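Arylesterase (Agrobacterium tumefaciens, PDB 3DCI) probably hydrolyses ester bonds as an SGNH-type (GDSL-like) arylesterase, and binds zinc. Local coordinates at residues A[94-99]-A[133-138]; A[104-109]-A[224-229]; A[123-128]-A[176-181]; A[154-159]-A[208-213]. One frame throughout, in Å; residues are numbered along the deposited sequence.

Interaction 1: A[94-99]-A[133-138]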
loop_
_atom_site.group_PDB
_atom_site.type_symbol
_atom_site.label_atom_id
_atom_site.label_comp_id
_atom_site.label_asym_id
_atom_site.label_seq_id
_atom_site.Cartn_x
_atom_site.Cartn_y
_atom_site.Cartn_z
ATOM N N VAL A 94 -6.590 -2.662 -13.950
ATOM C CA VAL A 94 -5.570 -2.373 -14.971
ATOM C C VAL A 94 -5.902 -3.052 -16.310
ATOM O O VAL A 94 -5.740 -2.460 -17.394
ATOM C CB VAL A 94 -4.189 -2.849 -14.489
ATOM C CG1 VAL A 94 -3.126 -2.861 -15.625
ATOM C CG2 VAL A 94 -3.720 -2.016 -13.281
ATOM N N ALA A 95 -6.332 -4.301 -16.227
ATOM C CA ALA A 95 -6.751 -5.052 -17.401
ATOM C C ALA A 95 -7.905 -4.381 -18.132
ATOM O O ALA A 95 -7.943 -4.372 -19.384
ATOM C CB ALA A 95 -7.128 -6.519 -17.017
ATOM N N LEU A 96 -8.889 -3.925 -17.377
ATOM C CA LEU A 96 -10.038 -3.226 -17.968
ATOM C C LEU A 96 -9.578 -1.953 -18.667
ATOM O O LEU A 96 -9.975 -1.691 -19.774
ATOM C CB LEU A 96 -11.101 -2.916 -16.943
ATOM C CG LEU A 96 -11.840 -4.108 -16.311
ATOM C CD1 LEU A 96 -12.692 -3.609 -15.153
ATOM C CD2 LEU A 96 -12.677 -4.883 -17.314
ATOM N N SER A 97 -8.685 -1.197 -18.056
ATOM C CA SER A 97 -8.212 0.022 -18.705
ATOM C C SER A 97 -7.353 -0.273 -19.950
ATOM O O SER A 97 -7.446 0.419 -20.954
ATOM C CB SER A 97 -7.420 0.867 -17.735
ATOM O OG SER A 97 -6.843 1.988 -18.388
ATOM N N CYS A 98 -6.516 -1.295 -19.879
ATOM C CA CYS A 98 -5.626 -1.603 -20.983
ATOM C C CYS A 98 -6.393 -2.096 -22.213
ATOM O O CYS A 98 -5.957 -1.888 -23.351
ATOM C CB CYS A 98 -4.613 -2.661 -20.586
ATOM S SG CYS A 98 -3.247 -1.989 -19.613
ATOM N N HIS A 99 -7.507 -2.770 -21.975
ATOM C CA HIS A 99 -8.165 -3.496 -23.058
ATOM C C HIS A 99 -9.550 -2.991 -23.408
ATOM O O HIS A 99 -10.107 -3.406 -24.404
ATOM C CB HIS A 99 -8.188 -4.986 -22.740
ATOM C CG HIS A 99 -6.822 -5.560 -22.567
ATOM N ND1 HIS A 99 -5.900 -5.582 -23.591
ATOM C CD2 HIS A 99 -6.186 -6.048 -21.474
ATOM C CE1 HIS A 99 -4.764 -6.088 -23.142
ATOM N NE2 HIS A 99 -4.909 -6.373 -21.862
ATOM N N ALA A 133 -17.137 -8.647 -9.956
ATOM C CA ALA A 133 -18.338 -8.344 -10.726
ATOM C C ALA A 133 -18.706 -6.857 -10.607
ATOM O O ALA A 133 -18.960 -6.190 -11.607
ATOM C CB ALA A 133 -19.502 -9.252 -10.304
ATOM N N GLN A 134 -18.708 -6.326 -9.389
ATOM C CA GLN A 134 -19.029 -4.908 -9.161
ATOM C C GLN A 134 -18.043 -3.990 -9.858
ATOM O O GLN A 134 -18.425 -2.948 -10.410
ATOM C CB GLN A 134 -19.000 -4.572 -7.681
ATOM C CG GLN A 134 -20.101 -5.204 -6.881
ATOM C CD GLN A 134 -19.923 -4.997 -5.364
ATOM O OE1 GLN A 134 -18.846 -4.564 -4.855
ATOM N NE2 GLN A 134 -20.970 -5.328 -4.638
ATOM N N ILE A 135 -16.771 -4.362 -9.820
ATOM C CA ILE A 135 -15.743 -3.607 -10.533
ATOM C C ILE A 135 -16.021 -3.553 -12.034
ATOM O O ILE A 135 -15.988 -2.477 -12.638
ATOM C CB ILE A 135 -14.332 -4.187 -10.271
ATOM C CG1 ILE A 135 -13.925 -3.879 -8.820
ATOM C CG2 ILE A 135 -13.296 -3.606 -11.297
ATOM C CD1 ILE A 135 -12.588 -4.491 -8.328
ATOM N N VAL A 136 -16.312 -4.705 -12.634
ATOM C CA VAL A 136 -16.600 -4.772 -14.068
ATOM C C VAL A 136 -17.818 -3.889 -14.390
ATOM O O VAL A 136 -17.792 -3.135 -15.367
ATOM C CB VAL A 136 -16.864 -6.237 -14.548
ATOM C CG1 VAL A 136 -17.441 -6.239 -15.970
ATOM C CG2 VAL A 136 -15.577 -7.153 -14.424
ATOM N N GLU A 137 -18.881 -4.010 -13.578
ATOM C CA GLU A 137 -20.131 -3.271 -13.768
ATOM C C GLU A 137 -19.953 -1.757 -13.707
ATOM O O GLU A 137 -20.552 -1.009 -14.485
ATOM C CB GLU A 137 -21.200 -3.689 -12.739
ATOM C CG GLU A 137 -21.724 -5.139 -12.874
ATOM C CD GLU A 137 -22.436 -5.676 -11.585
ATOM O OE1 GLU A 137 -22.641 -4.875 -10.628
ATOM O OE2 GLU A 137 -22.781 -6.896 -11.522
ATOM N N THR A 138 -19.144 -1.290 -12.768
ATOM C CA THR A 138 -19.129 0.122 -12.428
ATOM C C THR A 138 -17.868 0.869 -12.874
ATOM O O THR A 138 -17.772 2.069 -12.653
ATOM C CB THR A 138 -19.300 0.272 -10.908
ATOM O OG1 THR A 138 -18.179 -0.331 -10.269
ATOM C CG2 THR A 138 -20.572 -0.427 -10.458
#
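The carbonyl oxygen of Gln-134, the residue just before the Ile-135 that Leu-96 touches, is gripped by two donors from a single residue. Thr-138 OG1 donates to Gln-134 O at 2.6 Å, and Thr-138 N donates to Gln-134 O at 3.0 Å. The two come from opposite faces of the carbonyl plane. The hydroxyl thus folds back on the last turn of helix 122-138 and uses its proton inside the helix. The contact between helices itself is wholly apolar. Leu-96 carries one side of it. Its first torsion (chi1 -66°) turns CG beside the backbone N, and the extended second torsion carries CD1 onward to Ile-135. Leu-96 CD1 touches Ile-135 CG2 at 3.9 Å, the two side chains meeting at a slant. The same Leu-96 CD1 lies 4.2 Å from Val-136 CA, so the methyl sits against the backbone as well as against a branch. Val-136 lends its backbone here, while its side chain also packs on Leu-92. Phe-139 and Tyr-141 close in on Leu-96, and Tyr-141 OH bonds to Val-136 O. Beyond the contact, Leu-70 of a second subunit packs on Ser-97, and Ile-140 of a third subunit packs on Thr-138. Two helices laid side by side on one face of a parallel sheet are characteristic of the alpha/beta/alpha sandwich of SGNH hydrolases.

Interaction 2: A[104-109]-A[224-229]. With ZN (zinc ion), chain D.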
loop_
_atom_site.group_PDB
_atom_site.type_symbol
_atom_site.label_atom_id
_atom_site.label_comp_id
_atom_site.label_asym_id
_atom_site.label_seq_id
_atom_site.Cartn_x
_atom_site.Cartn_y
_atom_site.Cartn_z
ATOM N N LEU A 104 -16.883 -8.575 -23.402
ATOM C CA LEU A 104 -17.045 -9.628 -22.412
ATOM C C LEU A 104 -15.789 -9.775 -21.551
ATOM O O LEU A 104 -14.676 -9.742 -22.046
ATOM C CB LEU A 104 -17.340 -10.968 -23.093
ATOM C CG LEU A 104 -17.459 -12.265 -22.252
ATOM C CD1 LEU A 104 -18.685 -12.217 -21.328
ATOM C CD2 LEU A 104 -17.549 -13.497 -23.190
ATOM N N VAL A 105 -16.004 -9.951 -20.261
ATOM C CA VAL A 105 -14.973 -10.341 -19.356
ATOM C C VAL A 105 -15.314 -11.746 -18.873
ATOM O O VAL A 105 -16.449 -12.014 -18.454
ATOM C CB VAL A 105 -14.868 -9.373 -18.136
ATOM C CG1 VAL A 105 -13.871 -9.908 -17.075
ATOM C CG2 VAL A 105 -14.546 -7.943 -18.612
ATOM N N ILE A 106 -14.324 -12.624 -18.914
ATOM C CA ILE A 106 -14.447 -13.970 -18.366
ATOM C C ILE A 106 -13.477 -14.081 -17.192
ATOM O O ILE A 106 -12.296 -13.762 -17.329
ATOM C CB ILE A 106 -14.090 -15.075 -19.389
ATOM C CG1 ILE A 106 -14.895 -14.951 -20.692
ATOM C CG2 ILE A 106 -14.320 -16.494 -18.741
ATOM C CD1 ILE A 106 -14.477 -15.984 -21.834
ATOM N N ILE A 107 -13.957 -14.508 -16.037
ATOM C CA ILE A 107 -13.078 -14.618 -14.866
ATOM C C ILE A 107 -13.136 -16.041 -14.340
ATOM O O ILE A 107 -14.213 -16.509 -13.992
ATOM C CB ILE A 107 -13.489 -13.675 -13.720
ATOM C CG1 ILE A 107 -13.595 -12.238 -14.218
ATOM C CG2 ILE A 107 -12.498 -13.822 -12.511
ATOM C CD1 ILE A 107 -14.035 -11.244 -13.146
HETATM N N MSE A 108 -11.984 -16.715 -14.324
HETATM C CA MSE A 108 -11.821 -17.996 -13.655
HETATM C C MSE A 108 -10.820 -17.868 -12.499
HETATM O O MSE A 108 -9.613 -17.841 -12.712
HETATM C CB MSE A 108 -11.384 -19.094 -14.616
HETATM C CG MSE A 108 -11.461 -20.499 -13.973
HETATM SE SE MSE A 108 -11.274 -21.963 -15.274
HETATM C CE MSE A 108 -9.373 -21.923 -15.503
ATOM N N LEU A 109 -11.355 -17.792 -11.282
ATOM C CA LEU A 109 -10.559 -17.607 -10.069
ATOM C C LEU A 109 -11.254 -18.292 -8.916
ATOM O O LEU A 109 -12.464 -18.607 -8.992
ATOM C CB LEU A 109 -10.376 -16.125 -9.727
ATOM C CG LEU A 109 -9.465 -15.292 -10.625
ATOM C CD1 LEU A 109 -9.613 -13.793 -10.337
ATOM C CD2 LEU A 109 -7.985 -15.726 -10.558
ATOM N N ALA A 224 -19.210 -22.214 -26.614
ATOM C CA ALA A 224 -20.682 -22.215 -26.686
ATOM C C ALA A 224 -21.345 -21.107 -25.887
ATOM O O ALA A 224 -22.093 -20.306 -26.457
ATOM C CB ALA A 224 -21.268 -23.588 -26.313
ATOM N N PRO A 225 -21.088 -21.044 -24.562
ATOM C CA PRO A 225 -21.644 -19.928 -23.834
ATOM C C PRO A 225 -21.161 -18.581 -24.381
ATOM O O PRO A 225 -21.943 -17.645 -24.441
ATOM C CB PRO A 225 -21.165 -20.163 -22.395
ATOM C CG PRO A 225 -20.024 -21.101 -22.510
ATOM C CD PRO A 225 -20.325 -21.947 -23.683
ATOM N N VAL A 226 -19.898 -18.492 -24.793
ATOM C CA VAL A 226 -19.343 -17.214 -25.267
ATOM C C VAL A 226 -20.098 -16.749 -26.529
ATOM O O VAL A 226 -20.424 -15.569 -26.644
ATOM C CB VAL A 226 -17.819 -17.253 -25.416
ATOM C CG1 VAL A 226 -17.314 -16.002 -26.095
ATOM C CG2 VAL A 226 -17.148 -17.388 -24.019
ATOM N N ARG A 227 -20.462 -17.677 -27.418
ATOM C CA ARG A 227 -21.411 -17.370 -28.513
ATOM C C ARG A 227 -22.821 -16.942 -28.060
ATOM O O ARG A 227 -23.387 -15.998 -28.624
ATOM C CB ARG A 227 -21.537 -18.562 -29.475
ATOM C CG ARG A 227 -20.284 -18.859 -30.276
ATOM C CD ARG A 227 -20.548 -19.620 -31.602
ATOM N NE ARG A 227 -19.313 -20.286 -32.035
ATOM C CZ ARG A 227 -18.907 -21.488 -31.614
ATOM N NH1 ARG A 227 -19.632 -22.207 -30.758
ATOM N NH2 ARG A 227 -17.763 -21.982 -32.061
ATOM N N ASP A 228 -23.425 -17.635 -27.087
ATOM C CA ASP A 228 -24.751 -17.221 -26.571
ATOM C C ASP A 228 -24.651 -15.795 -26.028
ATOM O O ASP A 228 -25.582 -15.012 -26.199
ATOM C CB ASP A 228 -25.330 -18.175 -25.468
ATOM C CG ASP A 228 -26.511 -17.519 -24.608
ATOM O OD1 ASP A 228 -27.682 -17.826 -24.801
ATOM O OD2 ASP A 228 -26.254 -16.695 -23.710
ATOM N N ILE A 229 -23.541 -15.478 -25.368
ATOM C CA ILE A 229 -23.395 -14.188 -24.687
ATOM C C ILE A 229 -23.136 -13.053 -25.688
ATOM O O ILE A 229 -23.802 -12.018 -25.622
ATOM C CB ILE A 229 -22.265 -14.226 -23.625
ATOM C CG1 ILE A 229 -22.620 -15.216 -22.515
ATOM C CG2 ILE A 229 -21.978 -12.803 -23.054
ATOM C CD1 ILE A 229 -21.408 -15.605 -21.586
HETATM ZN ZN ZN D . -27.279 -16.988 -21.898
#
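Leu-104 and Ile-106 reach from the central strand of a parallel sheet to Val-226 and Ile-229 on the C-terminal helix, a layer contact of the SGNH alpha/beta/alpha sandwich. Strand 104-108 and helix 224-229 run roughly antiparallel, their axes 10.7 Å apart at closest approach and 150° between directions. Leu-104 CB points at the helix. CG continues that way, placed opposite the backbone N (chi1 176°), and opens into two methyls with different partners. Leu-104 CD1 meets Ile-229 CG2 at 3.8 Å, with the side chains nearly perpendicular. Leu-104 CD2 meets Val-226 CG1 at 3.8 Å and lies 4.0 Å from Val-226 CG2. The two methyls thus reach residues about one helical turn apart. Ile-106 adds a third touch, its CD1 lying 3.7 Å from Val-226 CG2. Leu-55 and Leu-59 of helix 51-59 pack on Ile-106 and Val-226 respectively, and Lys-149 of the next strand touches both Leu-104 and Ile-229. Asp-228 leaves this apolar layer to bind zinc together with His-192. Its OD2 lies 2.1 Å from the zinc ion, whereas Asp-228 OD1 stays 3.0 Å from it, so one carboxylate oxygen makes the metal bond.

Interaction 3: A[123-128]-A[176-181]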
loop_
_atom_site.group_PDB
_atom_site.type_symbol
_atom_site.label_atom_id
_atom_site.label_comp_id
_atom_site.label_asym_id
_atom_site.label_seq_id
_atom_site.Cartn_x
_atom_site.Cartn_y
_atom_site.Cartn_z
ATOM N N GLU A 123 -16.171 -19.192 1.018
ATOM C CA GLU A 123 -16.807 -17.891 1.335
ATOM C C GLU A 123 -15.980 -16.747 0.785
ATOM O O GLU A 123 -16.515 -15.819 0.177
ATOM C CB GLU A 123 -16.988 -17.647 2.854
ATOM C CG GLU A 123 -18.205 -18.287 3.526
ATOM C CD GLU A 123 -17.970 -19.747 3.956
ATOM O OE1 GLU A 123 -16.904 -20.310 3.598
ATOM O OE2 GLU A 123 -18.856 -20.325 4.640
ATOM N N ALA A 124 -14.673 -16.799 1.036
ATOM C CA ALA A 124 -13.782 -15.749 0.569
ATOM C C ALA A 124 -13.753 -15.647 -0.969
ATOM O O ALA A 124 -13.629 -14.543 -1.530
ATOM C CB ALA A 124 -12.336 -15.955 1.152
ATOM N N ALA A 125 -13.855 -16.784 -1.650
ATOM C CA ALA A 125 -13.863 -16.786 -3.103
ATOM C C ALA A 125 -15.138 -16.160 -3.656
ATOM O O ALA A 125 -15.053 -15.338 -4.569
ATOM C CB ALA A 125 -13.659 -18.177 -3.677
ATOM N N VAL A 126 -16.302 -16.536 -3.129
ATOM C CA VAL A 126 -17.557 -15.929 -3.615
ATOM C C VAL A 126 -17.635 -14.394 -3.309
ATOM O O VAL A 126 -18.046 -13.619 -4.166
ATOM C CB VAL A 126 -18.837 -16.687 -3.135
ATOM C CG1 VAL A 126 -19.079 -16.509 -1.680
ATOM C CG2 VAL A 126 -20.075 -16.213 -3.945
ATOM N N SER A 127 -17.230 -13.981 -2.107
ATOM C CA SER A 127 -17.154 -12.555 -1.748
ATOM C C SER A 127 -16.260 -11.786 -2.700
ATOM O O SER A 127 -16.590 -10.679 -3.107
ATOM C CB SER A 127 -16.607 -12.366 -0.333
ATOM O OG SER A 127 -17.533 -12.887 0.584
ATOM N N GLY A 128 -15.112 -12.369 -3.033
ATOM C CA GLY A 128 -14.169 -11.734 -3.919
ATOM C C GLY A 128 -14.721 -11.659 -5.330
ATOM O O GLY A 128 -14.584 -10.642 -6.004
HETATM N N MSE A 176 -15.163 -27.730 -4.095
HETATM C CA MSE A 176 -16.387 -28.249 -4.703
HETATM C C MSE A 176 -17.586 -27.336 -4.444
HETATM O O MSE A 176 -18.637 -27.473 -5.085
HETATM C CB MSE A 176 -16.688 -29.652 -4.165
HETATM C CG MSE A 176 -15.746 -30.755 -4.652
HETATM SE SE MSE A 176 -16.245 -32.443 -3.833
HETATM C CE MSE A 176 -15.021 -33.665 -4.750
ATOM N N ARG A 177 -17.443 -26.409 -3.504
ATOM C CA ARG A 177 -18.482 -25.431 -3.216
ATOM C C ARG A 177 -18.464 -24.248 -4.191
ATOM O O ARG A 177 -19.407 -23.459 -4.231
ATOM C CB ARG A 177 -18.349 -24.887 -1.784
ATOM C CG ARG A 177 -18.620 -25.876 -0.637
ATOM C CD ARG A 177 -18.338 -25.175 0.718
ATOM N NE ARG A 177 -19.320 -24.117 1.015
ATOM C CZ ARG A 177 -19.141 -23.087 1.860
ATOM N NH1 ARG A 177 -17.995 -22.919 2.531
ATOM N NH2 ARG A 177 -20.127 -22.202 2.045
ATOM N N LEU A 178 -17.384 -24.092 -4.952
ATOM C CA LEU A 178 -17.248 -22.924 -5.810
ATOM C C LEU A 178 -18.302 -22.904 -6.919
ATOM O O LEU A 178 -18.889 -21.852 -7.185
ATOM C CB LEU A 178 -15.831 -22.814 -6.394
ATOM C CG LEU A 178 -14.706 -22.538 -5.391
ATOM C CD1 LEU A 178 -13.320 -22.546 -6.073
ATOM C CD2 LEU A 178 -14.917 -21.214 -4.666
ATOM N N ALA A 179 -18.564 -24.048 -7.547
ATOM C CA ALA A 179 -19.568 -24.114 -8.626
ATOM C C ALA A 179 -20.965 -23.644 -8.157
ATOM O O ALA A 179 -21.487 -22.655 -8.683
ATOM C CB ALA A 179 -19.634 -25.490 -9.229
ATOM N N PRO A 180 -21.550 -24.312 -7.147
ATOM C CA PRO A 180 -22.883 -23.878 -6.722
ATOM C C PRO A 180 -22.932 -22.464 -6.150
ATOM O O PRO A 180 -23.934 -21.782 -6.348
ATOM C CB PRO A 180 -23.281 -24.919 -5.658
ATOM C CG PRO A 180 -22.011 -25.524 -5.217
ATOM C CD PRO A 180 -21.091 -25.488 -6.385
ATOM N N LEU A 181 -21.886 -22.021 -5.449
ATOM C CA LEU A 181 -21.882 -20.657 -4.915
ATOM C C LEU A 181 -21.751 -19.619 -6.035
ATOM O O LEU A 181 -22.398 -18.563 -5.991
ATOM C CB LEU A 181 -20.771 -20.448 -3.859
ATOM C CG LEU A 181 -20.949 -21.150 -2.496
ATOM C CD1 LEU A 181 -19.700 -20.984 -1.620
ATOM C CD2 LEU A 181 -22.197 -20.655 -1.754
#
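Glu-123 of helix 122-138 and Arg-177, in the segment that leads into helix 178-189, form the charged part of this contact, a salt bridge. Arg-177 NH1 donates to Glu-123 OE1 at 3.0 Å, with an N-H...O angle of 148°. Two further bonds are weak: Arg-177 NH2 to Glu-123 OE2 at 3.4 Å, and Arg-177 NH1 to Glu-123 OE2 at 3.5 Å. The carboxylate meets the edge of the guanidinium, but the two planes are turned 73° apart. NH1 therefore approaches OE1 from above the carboxylate plane. A bend in the glutamate chain (chi2 85°) brings its carboxylate round to the arginine. The strongest polar partners of both lie beyond the two segments: Arg-121 NH2 forms a salt bridge with Glu-123 OE2, and Gln-174 OE1 accepts from Arg-177 NH1.

The apolar contacts lie beside this bridge. Ala-125 CB presses on Leu-178 CD2 at 3.4 Å, tighter than usual for two carbons. Val-126 and Leu-181 meet near their bases, their CB atoms 4.3 Å apart. Val-126 CG2 also lies 3.9 Å from Leu-181 O. Tyr-182 and Leu-185 continue this seam along helix 178-189.

The short Ala-125 is consistent with close approach here, while the charges sit at the partly exposed margin. Glu-123 bridges to both Arg-177 and Arg-121, whose like charges lie close; the shared carboxylate probably offsets them and is kept ionised.

Interaction 4: A[154-159]-A[208-213]. With ACY (acetic acid), chain M.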
loop_
_atom_site.group_PDB
_atom_site.type_symbol
_atom_site.label_atom_id
_atom_site.label_comp_id
_atom_site.label_asym_id
_atom_site.label_seq_id
_atom_site.Cartn_x
_atom_site.Cartn_y
_atom_site.Cartn_z
ATOM N N ALA A 154 -16.276 -21.203 -12.630
ATOM C CA ALA A 154 -15.772 -21.932 -11.476
ATOM C C ALA A 154 -14.649 -22.826 -11.983
ATOM O O ALA A 154 -14.833 -23.506 -12.990
ATOM C CB ALA A 154 -16.885 -22.766 -10.812
ATOM N N PRO A 155 -13.477 -22.812 -11.306
ATOM C CA PRO A 155 -12.390 -23.668 -11.725
ATOM C C PRO A 155 -12.692 -25.117 -11.369
ATOM O O PRO A 155 -13.496 -25.378 -10.471
ATOM C CB PRO A 155 -11.202 -23.132 -10.909
ATOM C CG PRO A 155 -11.805 -22.621 -9.671
ATOM C CD PRO A 155 -13.115 -22.020 -10.114
ATOM N N PRO A 156 -12.068 -26.067 -12.061
ATOM C CA PRO A 156 -12.328 -27.457 -11.691
ATOM C C PRO A 156 -11.874 -27.696 -10.256
ATOM O O PRO A 156 -10.881 -27.112 -9.853
ATOM C CB PRO A 156 -11.461 -28.252 -12.662
ATOM C CG PRO A 156 -11.178 -27.301 -13.784
ATOM C CD PRO A 156 -11.103 -25.963 -13.165
ATOM N N PRO A 157 -12.619 -28.506 -9.476
ATOM C CA PRO A 157 -12.240 -28.739 -8.091
ATOM C C PRO A 157 -10.912 -29.465 -7.927
ATOM O O PRO A 157 -10.469 -30.196 -8.829
ATOM C CB PRO A 157 -13.386 -29.590 -7.539
ATOM C CG PRO A 157 -14.044 -30.174 -8.714
ATOM C CD PRO A 157 -13.856 -29.208 -9.833
ATOM N N CYS A 158 -10.291 -29.270 -6.766
ATOM C CA CYS A 158 -9.093 -30.006 -6.401
ATOM C C CYS A 158 -9.377 -31.504 -6.205
ATOM O O CYS A 158 -10.505 -31.915 -5.935
ATOM C CB CYS A 158 -8.478 -29.411 -5.128
ATOM S SG CYS A 158 -7.946 -27.701 -5.405
ATOM N N VAL A 159 -8.333 -32.308 -6.355
ATOM C CA VAL A 159 -8.434 -33.736 -6.129
ATOM C C VAL A 159 -7.255 -34.151 -5.278
ATOM O O VAL A 159 -6.399 -33.330 -4.978
ATOM C CB VAL A 159 -8.479 -34.530 -7.460
ATOM C CG1 VAL A 159 -9.756 -34.173 -8.254
ATOM C CG2 VAL A 159 -7.224 -34.310 -8.270
ATOM N N VAL A 208 -4.223 -30.027 -8.139
ATOM C CA VAL A 208 -4.675 -28.630 -8.271
ATOM C C VAL A 208 -4.696 -28.104 -9.727
ATOM O O VAL A 208 -5.699 -27.558 -10.183
ATOM C CB VAL A 208 -3.820 -27.695 -7.365
ATOM C CG1 VAL A 208 -4.174 -26.221 -7.584
ATOM C CG2 VAL A 208 -3.974 -28.109 -5.887
ATOM N N HIS A 209 -3.595 -28.282 -10.445
ATOM C CA HIS A 209 -3.434 -27.738 -11.789
ATOM C C HIS A 209 -3.956 -28.667 -12.870
ATOM O O HIS A 209 -4.351 -29.778 -12.578
ATOM C CB HIS A 209 -1.961 -27.376 -12.031
ATOM C CG HIS A 209 -1.493 -26.270 -11.147
ATOM N ND1 HIS A 209 -0.781 -26.497 -9.987
ATOM C CD2 HIS A 209 -1.710 -24.936 -11.205
ATOM C CE1 HIS A 209 -0.561 -25.342 -9.380
ATOM N NE2 HIS A 209 -1.111 -24.377 -10.097
ATOM N N LEU A 210 -3.971 -28.174 -14.108
ATOM C CA LEU A 210 -4.569 -28.882 -15.245
ATOM C C LEU A 210 -3.527 -29.306 -16.285
ATOM O O LEU A 210 -2.643 -28.525 -16.638
ATOM C CB LEU A 210 -5.611 -27.987 -15.923
ATOM C CG LEU A 210 -6.741 -27.476 -15.046
ATOM C CD1 LEU A 210 -7.502 -26.361 -15.778
ATOM C CD2 LEU A 210 -7.640 -28.645 -14.687
ATOM N N ASP A 211 -3.626 -30.540 -16.778
ATOM C CA ASP A 211 -2.782 -30.944 -17.889
ATOM C C ASP A 211 -3.247 -30.229 -19.178
ATOM O O ASP A 211 -4.252 -29.501 -19.163
ATOM C CB ASP A 211 -2.674 -32.472 -18.013
ATOM C CG ASP A 211 -3.975 -33.162 -18.353
ATOM O OD1 ASP A 211 -4.940 -32.525 -18.813
ATOM O OD2 ASP A 211 -3.998 -34.399 -18.181
ATOM N N ALA A 212 -2.498 -30.399 -20.265
ATOM C CA ALA A 212 -2.772 -29.676 -21.522
ATOM C C ALA A 212 -4.154 -29.998 -22.083
ATOM O O ALA A 212 -4.859 -29.102 -22.559
ATOM C CB ALA A 212 -1.682 -30.006 -22.586
ATOM N N SER A 213 -4.519 -31.283 -22.021
ATOM C CA SER A 213 -5.797 -31.776 -22.516
ATOM C C SER A 213 -6.987 -31.161 -21.824
ATOM O O SER A 213 -7.952 -30.752 -22.473
ATOM C CB SER A 213 -5.896 -33.283 -22.294
ATOM O OG SER A 213 -4.817 -33.939 -22.902
HETATM C C ACY M . -2.573 -21.074 -9.378
HETATM O O ACY M . -2.543 -19.895 -9.733
HETATM O OXT ACY M . -1.537 -21.676 -9.034
HETATM C CH3 ACY M . -3.885 -21.834 -9.334
HETATM O O HOH W 1 -8.166 -27.162 -8.706
#
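Val-208 and Cys-158 meet first, Val-208 CG2 lying 4.0 Å from Cys-158 SG. The backbone of Val-208 is tied to the proline-rich loop through one water. That water donates to Val-208 O at 2.9 Å and to Pro-156 O at 2.9 Å, so its two hydrogens bridge two acceptors, one on each segment. The other branch of Val-208, CG1, lies over the centre of the His-209 ring, 4.1 Å above its plane. His-209 turns its edge to a bound acetic acid, probably from the crystallisation liquor. His-209 NE2 donates to the OXT atom of the acetic acid at 2.9 Å, with an angle of 161° at the hydrogen. The other ring nitrogen, ND1, is hydrogen-bonded to Asp-206 OD2. Leu-210 then returns to the loop, and its CD2 touches Pro-156 CG at 3.9 Å with the side chains about perpendicular. Asp-211 is the N-cap of helix 212-229, its OD1 bonding to Ala-214 N. The acetic acid also accepts from Ser-32 N, Gly-72 N and Asn-112 ND2. Ser-32, His-209 and Asp-206 are consistent with the catalytic triad of an SGNH hydrolase, and these three donors with the family's oxyanion hole.

How the interactions relate
Strand 104-108 lies between the two layers of helices. On one face Val-105 CG2 meets Leu-96 CD2 of interaction 1 at 3.8 Å, while the other face carries interaction 2. Interactions 1 and 3 both use helix 122-138, with centres about 21 Å apart. Pro-155 of interaction 4 touches two of the others: its CD lies 3.7 Å from Leu-109 O of interaction 2, and its CG lies 3.9 Å from Leu-178 CD1 of interaction 3. Interaction 4 holds the probable catalytic histidine and the acetic acid. Its centre is about 18 Å from that of interaction 2, where Asp-228 binds zinc, and about 26 Å from that of interaction 1, across the chain's centre.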